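Protein phosphotransferase ChpT (Brucella abortus, PDB 4QPK) relays phosphoryl groups as a dimeric histidine phosphotransferase in a phosphorelay with the response regulator CtrA that controls cell growth, division and intracellular survival. Local coordinates at residues N145-I156 / Q214-A225. Residues are numbered along the deposited sequence; the frame is centred on the assembly and turned at random.
Sequences NKVKLLLNMLLI and QPYYTLLLAEEA
In the kinase-like C-terminal domain of ChpT, the segments 145-156 and 214-225 of helices 144-160 and 213-225 pack as a near-antiparallel pair, their axes approaching to 8.8 Å and their directions 150° from one another, and N152, T218 and L221 interlock as knobs into holes. The example illustrates how a buried amide can be built into a helix interface. N152 sits among Q214, Y217, T218 and L221, its amide nearly coplanar with that of Q214. One nitrogen, Q214 NE2, donates twice to the same residue: almost straight, at 167°, to N152 OD1 (2.9 Å), in the carbonyl plane on a lone pair, and in a more bent bond to the backbone N152 O (3.1 Å). The latter oxygen also takes the helical N-H of I156, which arrives from the opposite face of the carbonyl. A bend at chi2 (-84°) turns the Q214 amide across to this pair of acceptors. The other end of the N152 amide is equally occupied, since ND2 donates to K148 O one turn back (2.9 Å) and bonds to A102 O.

Packing contacts surround this polar centre. L221 CD1 lies over one face of the Y217 ring, toward its rim, and reaches N152 ND2 (3.5 Å), while N152 OD1 meets the ring edge in plane. On another flank L149 CD1 makes apolar contacts with T218 CG2 (3.8 Å) and A222 CB (4.0 Å). K148, bent at chi3, brings NZ to 2.8 Å from Y217 OH; NZ hydrogen-bonds to the backbone oxygens of F103 and G104. With both ends of its amide bonded, N152 is fixed in rotation and its buried polar atoms are satisfied: ND2 joins helix 144-160 to the end of helix 78-102, probably part of the DHp domain, while OD1 and O hold Q214.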
ATOM      1  N   ASN B 145       6.327  11.528 -12.121  1.00 17.86           N
ATOM      2  CA  ASN B 145       7.124  10.319 -12.241  1.00 17.40           C
ATOM      3  C   ASN B 145       8.630  10.569 -12.107  1.00 16.62           C
ATOM      4  O   ASN B 145       9.373   9.655 -11.737  1.00 17.03           O
ATOM      5  CB  ASN B 145       6.787   9.603 -13.547  1.00 19.40           C
ATOM      6  CG  ASN B 145       5.446   8.899 -13.468  1.00 28.16           C
ATOM      7  OD1 ASN B 145       5.033   8.471 -12.388  1.00 22.34           O
ATOM      8  ND2 ASN B 145       4.722   8.857 -14.579  1.00 30.04           N
ATOM      9  N   LYS B 146       9.082  11.795 -12.382  1.00 15.30           N
ATOM     10  CA  LYS B 146      10.487  12.116 -12.142  1.00 15.19           C
ATOM     11  C   LYS B 146      10.765  12.185 -10.636  1.00 17.41           C
ATOM     12  O   LYS B 146      11.803  11.719 -10.162  1.00 18.12           O
ATOM     13  CB  LYS B 146      10.866  13.435 -12.828  1.00 16.67           C
ATOM     14  CG  LYS B 146      10.695  13.362 -14.355  1.00 19.41           C
ATOM     15  CD  LYS B 146      11.354  14.546 -15.090  1.00 20.90           C
ATOM     16  CE  LYS B 146      11.000  14.484 -16.581  1.00 25.46           C
ATOM     17  NZ  LYS B 146      11.524  15.659 -17.334  1.00 22.94           N
ATOM     18  N   VAL B 147       9.833  12.746  -9.873  1.00 16.40           N
ATOM     19  CA  VAL B 147      10.035  12.795  -8.421  1.00 15.97           C
ATOM     20  C   VAL B 147       9.875  11.405  -7.797  1.00 15.87           C
ATOM     21  O   VAL B 147      10.594  11.053  -6.855  1.00 17.78           O
ATOM     22  CB  VAL B 147       9.085  13.780  -7.740  1.00 14.84           C
ATOM     23  CG1 VAL B 147       9.407  13.844  -6.244  1.00 16.88           C
ATOM     24  CG2 VAL B 147       9.232  15.191  -8.355  1.00 18.49           C
ATOM     25  N   LYS B 148       8.950  10.599  -8.318  1.00 15.75           N
ATOM     26  CA  LYS B 148       8.852   9.216  -7.837  1.00 16.03           C
ATOM     27  C   LYS B 148      10.131   8.424  -8.163  1.00 15.23           C
ATOM     28  O   LYS B 148      10.615   7.657  -7.325  1.00 15.89           O
ATOM     29  CB  LYS B 148       7.601   8.534  -8.419  1.00 16.74           C
ATOM     30  CG  LYS B 148       6.289   9.187  -7.950  1.00 19.01           C
ATOM     31  CD  LYS B 148       5.044   8.462  -8.489  1.00 17.00           C
ATOM     32  CE  LYS B 148       4.837   7.117  -7.724  1.00 21.12           C
ATOM     33  NZ  LYS B 148       3.591   6.448  -8.167  1.00 33.26           N
ATOM     34  N   LEU B 149      10.705   8.641  -9.347  1.00 15.30           N
ATOM     35  CA  LEU B 149      11.982   8.019  -9.688  1.00 13.38           C
ATOM     36  C   LEU B 149      13.049   8.404  -8.646  1.00 15.36           C
ATOM     37  O   LEU B 149      13.756   7.545  -8.130  1.00 16.06           O
ATOM     38  CB  LEU B 149      12.429   8.430 -11.097  1.00 16.04           C
ATOM     39  CG  LEU B 149      13.886   8.084 -11.431  1.00 15.76           C
ATOM     40  CD1 LEU B 149      14.089   6.577 -11.440  1.00 17.43           C
ATOM     41  CD2 LEU B 149      14.259   8.699 -12.791  1.00 17.24           C
ATOM     42  N   LEU B 150      13.132   9.698  -8.335  1.00 15.76           N
ATOM     43  CA  LEU B 150      14.082  10.194  -7.346  1.00 17.32           C
ATOM     44  C   LEU B 150      13.960   9.440  -6.014  1.00 16.10           C
ATOM     45  O   LEU B 150      14.951   8.926  -5.491  1.00 17.37           O
ATOM     46  CB  LEU B 150      13.886  11.710  -7.148  1.00 15.68           C
ATOM     47  CG  LEU B 150      14.617  12.416  -5.994  1.00 17.33           C
ATOM     48  CD1 LEU B 150      16.116  12.274  -6.110  1.00 19.54           C
ATOM     49  CD2 LEU B 150      14.206  13.884  -5.947  1.00 21.89           C
ATOM     50  N   LEU B 151      12.751   9.355  -5.466  1.00 16.26           N
ATOM     51  CA  LEU B 151      12.569   8.687  -4.182  1.00 14.37           C
ATOM     52  C   LEU B 151      12.904   7.196  -4.273  1.00 15.35           C
ATOM     53  O   LEU B 151      13.445   6.620  -3.336  1.00 15.58           O
ATOM     54  CB  LEU B 151      11.140   8.878  -3.663  1.00 15.51           C
ATOM     55  CG  LEU B 151      10.794  10.303  -3.236  1.00 15.60           C
ATOM     56  CD1 LEU B 151       9.327  10.354  -2.804  1.00 19.23           C
ATOM     57  CD2 LEU B 151      11.681  10.764  -2.089  1.00 17.96           C
ATOM     58  N   ASN B 152      12.582   6.564  -5.398  1.00 14.27           N
ATOM     59  CA  ASN B 152      12.912   5.153  -5.547  1.00 14.02           C
ATOM     60  C   ASN B 152      14.419   4.917  -5.689  1.00 15.21           C
ATOM     61  O   ASN B 152      14.928   3.888  -5.260  1.00 15.13           O
ATOM     62  CB  ASN B 152      12.161   4.552  -6.730  1.00 15.49           C
ATOM     63  CG  ASN B 152      10.762   4.096  -6.333  1.00 16.53           C
ATOM     64  OD1 ASN B 152      10.577   2.966  -5.876  1.00 17.36           O
ATOM     65  ND2 ASN B 152       9.792   4.986  -6.459  1.00 14.70           N
ATOM     66  N   MET B 153      15.124   5.877  -6.269  1.00 16.69           N
ATOM     67  CA  MET B 153      16.576   5.815  -6.321  1.00 15.95           C
ATOM     68  C   MET B 153      17.182   5.887  -4.912  1.00 19.02           C
ATOM     69  O   MET B 153      18.246   5.333  -4.675  1.00 17.98           O
ATOM     70  CB  MET B 153      17.126   6.946  -7.203  1.00 16.88           C
ATOM     71  CG  MET B 153      16.875   6.715  -8.674  1.00 18.08           C
ATOM     72  SD  MET B 153      17.411   8.072  -9.728  1.00 22.37           S
ATOM     73  CE  MET B 153      19.198   7.959  -9.658  1.00 24.83           C
ATOM     74  N   LEU B 154      16.517   6.570  -3.973  1.00 14.56           N
ATOM     75  CA  LEU B 154      17.005   6.578  -2.589  1.00 16.28           C
ATOM     76  C   LEU B 154      16.973   5.178  -2.006  1.00 17.47           C
ATOM     77  O   LEU B 154      17.850   4.788  -1.237  1.00 16.70           O
ATOM     78  CB  LEU B 154      16.156   7.492  -1.706  1.00 16.77           C
ATOM     79  CG  LEU B 154      15.932   8.913  -2.188  1.00 21.68           C
ATOM     80  CD1 LEU B 154      15.225   9.716  -1.088  1.00 19.46           C
ATOM     81  CD2 LEU B 154      17.247   9.534  -2.602  1.00 20.65           C
ATOM     82  N   LEU B 155      15.940   4.416  -2.361  1.00 16.53           N
ATOM     83  CA  LEU B 155      15.818   3.067  -1.823  1.00 18.17           C
ATOM     84  C   LEU B 155      16.902   2.157  -2.406  1.00 18.61           C
ATOM     85  O   LEU B 155      17.457   1.309  -1.699  1.00 20.07           O
ATOM     86  CB  LEU B 155      14.414   2.494  -2.095  1.00 18.14           C
ATOM     87  CG  LEU B 155      13.265   3.239  -1.407  1.00 17.86           C
ATOM     88  CD1 LEU B 155      11.935   2.541  -1.722  1.00 17.33           C
ATOM     89  CD2 LEU B 155      13.478   3.277   0.089  1.00 19.33           C
ATOM     90  N   ILE B 156      17.204   2.339  -3.690  1.00 19.32           N
ATOM     91  CA  ILE B 156      18.291   1.595  -4.327  1.00 19.77           C
ATOM     92  C   ILE B 156      19.620   1.936  -3.647  1.00 18.23           C
ATOM     93  O   ILE B 156      20.405   1.055  -3.298  1.00 19.56           O
ATOM     94  CB  ILE B 156      18.397   1.904  -5.834  1.00 19.88           C
ATOM     95  CG1 ILE B 156      17.137   1.450  -6.569  1.00 21.09           C
ATOM     96  CG2 ILE B 156      19.638   1.228  -6.444  1.00 20.45           C
ATOM     97  CD1 ILE B 156      16.883  -0.027  -6.447  1.00 24.92           C
ATOM     98  N   GLN B 214      10.643  -3.457  -6.355  1.00 17.53           N
ATOM     99  CA  GLN B 214      11.043  -2.064  -6.191  1.00 16.68           C
ATOM    100  C   GLN B 214      12.126  -1.658  -7.210  1.00 16.31           C
ATOM    101  O   GLN B 214      12.011  -0.604  -7.832  1.00 16.99           O
ATOM    102  CB  GLN B 214      11.501  -1.796  -4.747  1.00 19.53           C
ATOM    103  CG  GLN B 214      11.633  -0.309  -4.398  1.00 16.31           C
ATOM    104  CD  GLN B 214      12.963   0.254  -4.808  1.00 17.09           C
ATOM    105  OE1 GLN B 214      13.990  -0.427  -4.699  1.00 21.07           O
ATOM    106  NE2 GLN B 214      12.970   1.504  -5.263  1.00 14.27           N
ATOM    107  N   PRO B 215      13.178  -2.488  -7.399  1.00 17.45           N
ATOM    108  CA  PRO B 215      14.092  -2.121  -8.497  1.00 20.03           C
ATOM    109  C   PRO B 215      13.443  -2.167  -9.885  1.00 20.43           C
ATOM    110  O   PRO B 215      13.757  -1.322 -10.726  1.00 18.10           O
ATOM    111  CB  PRO B 215      15.221  -3.159  -8.388  1.00 21.33           C
ATOM    112  CG  PRO B 215      14.743  -4.198  -7.429  1.00 25.74           C
ATOM    113  CD  PRO B 215      13.768  -3.512  -6.523  1.00 18.95           C
ATOM    114  N   TYR B 216      12.537  -3.119 -10.109  1.00 19.68           N
ATOM    115  CA  TYR B 216      11.791  -3.160 -11.360  1.00 19.34           C
ATOM    116  C   TYR B 216      11.032  -1.857 -11.559  1.00 21.21           C
ATOM    117  O   TYR B 216      11.106  -1.218 -12.612  1.00 18.96           O
ATOM    118  CB  TYR B 216      10.831  -4.359 -11.367  1.00 19.64           C
ATOM    119  CG  TYR B 216       9.842  -4.311 -12.507  1.00 22.36           C
ATOM    120  CD1 TYR B 216      10.172  -4.784 -13.768  1.00 30.63           C
ATOM    121  CD2 TYR B 216       8.582  -3.755 -12.322  1.00 24.31           C
ATOM    122  CE1 TYR B 216       9.257  -4.721 -14.812  1.00 28.84           C
ATOM    123  CE2 TYR B 216       7.669  -3.680 -13.358  1.00 30.69           C
ATOM    124  CZ  TYR B 216       8.007  -4.165 -14.596  1.00 35.02           C
ATOM    125  OH  TYR B 216       7.082  -4.082 -15.620  1.00 37.30           O
ATOM    126  N   TYR B 217      10.327  -1.445 -10.511  1.00 16.25           N
ATOM    127  CA  TYR B 217       9.512  -0.237 -10.540  1.00 17.34           C
ATOM    128  C   TYR B 217      10.347   1.018 -10.794  1.00 19.20           C
ATOM    129  O   TYR B 217       9.925   1.936 -11.520  1.00 17.06           O
ATOM    130  CB  TYR B 217       8.756  -0.118  -9.214  1.00 15.83           C
ATOM    131  CG  TYR B 217       7.757   1.026  -9.116  1.00 15.75           C
ATOM    132  CD1 TYR B 217       6.675   1.118  -9.977  1.00 17.53           C
ATOM    133  CD2 TYR B 217       7.884   1.991  -8.120  1.00 16.21           C
ATOM    134  CE1 TYR B 217       5.760   2.157  -9.866  1.00 17.82           C
ATOM    135  CE2 TYR B 217       6.973   3.033  -8.004  1.00 15.64           C
ATOM    136  CZ  TYR B 217       5.912   3.108  -8.875  1.00 17.25           C
ATOM    137  OH  TYR B 217       5.015   4.147  -8.743  1.00 18.44           O
ATOM    138  N   THR B 218      11.528   1.060 -10.187  1.00 16.92           N
ATOM    139  CA  THR B 218      12.442   2.183 -10.377  1.00 16.28           C
ATOM    140  C   THR B 218      12.784   2.357 -11.863  1.00 16.93           C
ATOM    141  O   THR B 218      12.715   3.461 -12.407  1.00 17.03           O
ATOM    142  CB  THR B 218      13.740   1.980  -9.567  1.00 18.11           C
ATOM    143  OG1 THR B 218      13.420   1.830  -8.170  1.00 16.94           O
ATOM    144  CG2 THR B 218      14.681   3.171  -9.754  1.00 18.13           C
ATOM    145  N   LEU B 219      13.120   1.249 -12.517  1.00 18.04           N
ATOM    146  CA  LEU B 219      13.473   1.274 -13.938  1.00 20.28           C
ATOM    147  C   LEU B 219      12.262   1.637 -14.794  1.00 18.52           C
ATOM    148  O   LEU B 219      12.380   2.359 -15.780  1.00 21.16           O
ATOM    149  CB  LEU B 219      14.047  -0.081 -14.358  1.00 19.99           C
ATOM    150  CG  LEU B 219      15.379  -0.402 -13.674  1.00 23.18           C
ATOM    151  CD1 LEU B 219      15.706  -1.872 -13.790  1.00 21.69           C
ATOM    152  CD2 LEU B 219      16.519   0.447 -14.243  1.00 26.29           C
ATOM    153  N   LEU B 220      11.091   1.138 -14.404  1.00 18.99           N
ATOM    154  CA  LEU B 220       9.859   1.444 -15.111  1.00 17.50           C
ATOM    155  C   LEU B 220       9.548   2.943 -15.067  1.00 19.16           C
ATOM    156  O   LEU B 220       9.130   3.529 -16.075  1.00 20.12           O
ATOM    157  CB  LEU B 220       8.698   0.649 -14.504  1.00 18.21           C
ATOM    158  CG  LEU B 220       7.370   0.589 -15.245  1.00 31.25           C
ATOM    159  CD1 LEU B 220       7.551  -0.137 -16.570  1.00 36.89           C
ATOM    160  CD2 LEU B 220       6.344  -0.127 -14.381  1.00 30.54           C
ATOM    161  N   LEU B 221       9.762   3.559 -13.906  1.00 15.99           N
ATOM    162  CA  LEU B 221       9.543   4.992 -13.755  1.00 17.23           C
ATOM    163  C   LEU B 221      10.523   5.779 -14.623  1.00 15.89           C
ATOM    164  O   LEU B 221      10.142   6.742 -15.273  1.00 19.20           O
ATOM    165  CB  LEU B 221       9.684   5.422 -12.284  1.00 18.06           C
ATOM    166  CG  LEU B 221       8.581   4.975 -11.327  1.00 16.33           C
ATOM    167  CD1 LEU B 221       9.030   5.244  -9.892  1.00 16.40           C
ATOM    168  CD2 LEU B 221       7.283   5.701 -11.624  1.00 18.58           C
ATOM    169  N   ALA B 222      11.779   5.337 -14.650  1.00 18.16           N
ATOM    170  CA  ALA B 222      12.794   6.012 -15.447  1.00 20.30           C
ATOM    171  C   ALA B 222      12.401   5.969 -16.923  1.00 20.89           C
ATOM    172  O   ALA B 222      12.483   6.972 -17.619  1.00 23.98           O
ATOM    173  CB  ALA B 222      14.153   5.372 -15.239  1.00 20.06           C
ATOM    174  N   GLU B 223      11.948   4.807 -17.382  1.00 22.73           N
ATOM    175  CA  GLU B 223      11.522   4.663 -18.774  1.00 22.57           C
ATOM    176  C   GLU B 223      10.342   5.581 -19.083  1.00 23.76           C
ATOM    177  O   GLU B 223      10.323   6.268 -20.111  1.00 23.85           O
ATOM    178  CB  GLU B 223      11.180   3.198 -19.088  1.00 20.70           C
ATOM    179  CG  GLU B 223      10.588   3.028 -20.469  1.00 35.99           C
ATOM    180  CD  GLU B 223      10.374   1.572 -20.864  1.00 36.21           C
ATOM    181  OE1 GLU B 223       9.955   0.768 -20.002  1.00 40.83           O
ATOM    182  OE2 GLU B 223      10.612   1.245 -22.049  1.00 37.86           O
ATOM    183  N   GLU B 224       9.368   5.607 -18.177  1.00 22.03           N
ATOM    184  CA  GLU B 224       8.187   6.441 -18.322  1.00 21.02           C
ATOM    185  C   GLU B 224       8.526   7.921 -18.374  1.00 24.99           C
ATOM    186  O   GLU B 224       7.924   8.677 -19.131  1.00 25.84           O
ATOM    187  CB  GLU B 224       7.225   6.175 -17.158  1.00 23.47           C
ATOM    188  CG  GLU B 224       5.994   7.065 -17.093  1.00 33.05           C
ATOM    189  CD  GLU B 224       5.194   7.111 -18.360  1.00 35.91           C
ATOM    190  OE1 GLU B 224       5.121   6.079 -19.064  1.00 39.87           O
ATOM    191  OE2 GLU B 224       4.624   8.196 -18.639  1.00 37.38           O
ATOM    192  N   ALA B 225       9.492   8.322 -17.560  1.00 21.50           N
ATOM    193  CA  ALA B 225       9.869   9.723 -17.430  1.00 20.41           C
ATOM    194  C   ALA B 225      10.825  10.184 -18.536  1.00 25.39           C
ATOM    195  O   ALA B 225      11.139  11.372 -18.638  1.00 27.48           O
ATOM    196  CB  ALA B 225      10.508   9.963 -16.057  1.00 25.15           C
TER